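Local coordinates for periplasmic protein (PDB 4FGP) that binds calcium and, as a periplasmic member of the bacterial transglutaminase-like cysteine proteinase family, probably acts as a cysteine peptidase or related enzyme, at residues R108-A113 / H121-F126. Numbering follows the deposited sequence.
Sequences RITYAA and HMVLSF
Met-122 sets CG anti to the backbone N (chi1 178°) and stays extended at chi2, which brings SD to 3.4 Å from Ile-109 CG2. The bend at chi3 (-72°) then swings CE toward Tyr-111. CE turns in at the edge of the Tyr-111 ring, near the ring plane, with Met-122 CE 3.6 Å from Tyr-111 CB. Leu-124 CD1 comes 4.0 Å from Ile-109 CG1. On the other face, Thr-110 and Ser-125 both hold their hydroxyls beside the backbone N. Thr-110 OG1 and Ser-125 OG are joined by a diagonal hydrogen bond of 2.8 Å. Both hydroxyls are buried, and Arg-108 O is a possible further acceptor for Thr-110 OG1.

Strands 107-114 and 119-126 form a hairpin in the middle of the antiparallel sheet, with 107-114 the central strand. Hydrogen-bonded pairs are Arg-108 with Ser-125, Thr-110 with Val-123, and Ala-112 with His-121. The bond from Thr-110 N to Val-123 O measures 2.8 Å and is nearly straight (173°). Between these pairs, Met-122 CA sits 3.2 Å from Thr-110 O in a CA-H...O contact.

Helix 86-100 packs on Ile-109, Met-122 and Leu-124, and Met-122 touches the calcium ligand Glu-87. From the opposite face, His-121 also touches this helix, at Cys-86, and its NE2 is hydrogen-bonded to Asp-138 OD1. This grouping is consistent with the Cys-His-Asp triad of transglutaminase-like proteinases, though catalysis is not established here.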
loop_
_atom_site.group_PDB
_atom_site.type_symbol
_atom_site.label_atom_id
_atom_site.label_comp_id
_atom_site.label_asym_id
_atom_site.label_seq_id
_atom_site.Cartn_x
_atom_site.Cartn_y
_atom_site.Cartn_z
ATOM N N ARG A 108 7.118 1.459 -4.466
ATOM C CA ARG A 108 6.301 2.288 -5.338
ATOM C C ARG A 108 4.929 1.672 -5.460
ATOM O O ARG A 108 4.788 0.518 -5.881
ATOM C CB ARG A 108 6.945 2.411 -6.711
ATOM C CG ARG A 108 8.219 3.232 -6.687
ATOM C CD ARG A 108 8.831 3.392 -8.055
ATOM N NE ARG A 108 10.118 4.077 -7.970
ATOM C CZ ARG A 108 10.862 4.399 -9.027
ATOM N NH1 ARG A 108 10.450 4.094 -10.248
ATOM N NH2 ARG A 108 12.023 5.019 -8.858
ATOM N N ILE A 109 3.919 2.437 -5.075
ATOM C CA ILE A 109 2.536 2.010 -5.281
ATOM C C ILE A 109 2.294 2.055 -6.786
ATOM O O ILE A 109 2.613 3.052 -7.437
ATOM C CB ILE A 109 1.578 2.933 -4.538
ATOM C CG1 ILE A 109 1.849 2.845 -3.027
ATOM C CG2 ILE A 109 0.137 2.536 -4.808
ATOM C CD1 ILE A 109 1.279 4.019 -2.241
ATOM N N THR A 110 1.764 0.971 -7.344
ATOM C CA THR A 110 1.691 0.828 -8.802
ATOM C C THR A 110 0.269 0.693 -9.310
ATOM O O THR A 110 -0.459 -0.202 -8.900
ATOM C CB THR A 110 2.515 -0.390 -9.281
ATOM O OG1 THR A 110 3.888 -0.202 -8.911
ATOM C CG2 THR A 110 2.446 -0.523 -10.801
ATOM N N TYR A 111 -0.113 1.594 -10.216
ATOM C CA TYR A 111 -1.386 1.524 -10.929
ATOM C C TYR A 111 -1.157 0.707 -12.193
ATOM O O TYR A 111 -0.358 1.090 -13.051
ATOM C CB TYR A 111 -1.805 2.935 -11.308
ATOM C CG TYR A 111 -3.162 3.089 -11.987
ATOM C CD1 TYR A 111 -4.277 3.473 -11.261
ATOM C CD2 TYR A 111 -3.301 2.908 -13.354
ATOM C CE1 TYR A 111 -5.508 3.650 -11.881
ATOM C CE2 TYR A 111 -4.526 3.085 -13.978
ATOM C CZ TYR A 111 -5.617 3.451 -13.235
ATOM O OH TYR A 111 -6.834 3.629 -13.852
ATOM N N ALA A 112 -1.856 -0.415 -12.311
ATOM C CA ALA A 112 -1.663 -1.316 -13.442
ATOM C C ALA A 112 -2.989 -1.624 -14.118
ATOM O O ALA A 112 -4.047 -1.504 -13.508
ATOM C CB ALA A 112 -0.998 -2.596 -12.991
ATOM N N ALA A 113 -2.930 -2.009 -15.387
ATOM C CA ALA A 113 -4.116 -2.556 -16.029
ATOM C C ALA A 113 -4.091 -4.063 -15.809
ATOM O O ALA A 113 -3.053 -4.708 -16.001
ATOM C CB ALA A 113 -4.115 -2.230 -17.502
ATOM N N HIS A 121 -6.036 -2.016 -11.732
ATOM C CA HIS A 121 -5.788 -2.736 -10.484
ATOM C C HIS A 121 -4.495 -2.223 -9.896
ATOM O O HIS A 121 -3.475 -2.174 -10.577
ATOM C CB HIS A 121 -5.679 -4.240 -10.725
ATOM C CG HIS A 121 -5.615 -5.042 -9.460
ATOM N ND1 HIS A 121 -6.714 -5.224 -8.639
ATOM C CD2 HIS A 121 -4.592 -5.691 -8.860
ATOM C CE1 HIS A 121 -6.367 -5.957 -7.598
ATOM N NE2 HIS A 121 -5.081 -6.263 -7.710
ATOM N N MET A 122 -4.540 -1.835 -8.629
ATOM C CA MET A 122 -3.373 -1.279 -7.960
ATOM C C MET A 122 -2.716 -2.314 -7.050
ATOM O O MET A 122 -3.396 -3.118 -6.423
ATOM C CB MET A 122 -3.796 -0.064 -7.146
ATOM C CG MET A 122 -2.684 0.573 -6.369
ATOM S SD MET A 122 -3.032 2.311 -6.148
ATOM C CE MET A 122 -2.761 2.855 -7.807
ATOM N N VAL A 123 -1.385 -2.288 -6.998
ATOM C CA VAL A 123 -0.606 -3.181 -6.147
ATOM C C VAL A 123 0.518 -2.360 -5.538
ATOM O O VAL A 123 0.688 -1.189 -5.891
ATOM C CB VAL A 123 0.018 -4.325 -6.973
ATOM C CG1 VAL A 123 -1.085 -5.207 -7.555
ATOM C CG2 VAL A 123 0.888 -3.758 -8.097
ATOM N N LEU A 124 1.286 -2.959 -4.629
ATOM C CA LEU A 124 2.523 -2.335 -4.160
ATOM C C LEU A 124 3.716 -3.068 -4.759
ATOM O O LEU A 124 3.808 -4.289 -4.665
ATOM C CB LEU A 124 2.597 -2.394 -2.632
ATOM C CG LEU A 124 3.880 -1.838 -2.009
ATOM C CD1 LEU A 124 4.104 -0.389 -2.478
ATOM C CD2 LEU A 124 3.823 -1.949 -0.486
ATOM N N SER A 125 4.638 -2.325 -5.373
ATOM C CA SER A 125 5.835 -2.922 -5.959
ATOM C C SER A 125 7.060 -2.667 -5.085
ATOM O O SER A 125 7.304 -1.542 -4.671
ATOM C CB SER A 125 6.091 -2.342 -7.360
ATOM O OG SER A 125 5.051 -2.692 -8.253
ATOM N N PHE A 126 7.810 -3.718 -4.791
ATOM C CA PHE A 126 9.055 -3.576 -4.042
ATOM C C PHE A 126 10.246 -3.804 -4.968
ATOM O O PHE A 126 10.313 -4.835 -5.647
ATOM C CB PHE A 126 9.098 -4.567 -2.869
ATOM C CG PHE A 126 10.469 -4.718 -2.271
ATOM C CD1 PHE A 126 10.945 -3.780 -1.372
ATOM C CD2 PHE A 126 11.294 -5.787 -2.628
ATOM C CE1 PHE A 126 12.218 -3.903 -0.822
ATOM C CE2 PHE A 126 12.575 -5.913 -2.086
ATOM C CZ PHE A 126 13.035 -4.973 -1.182
#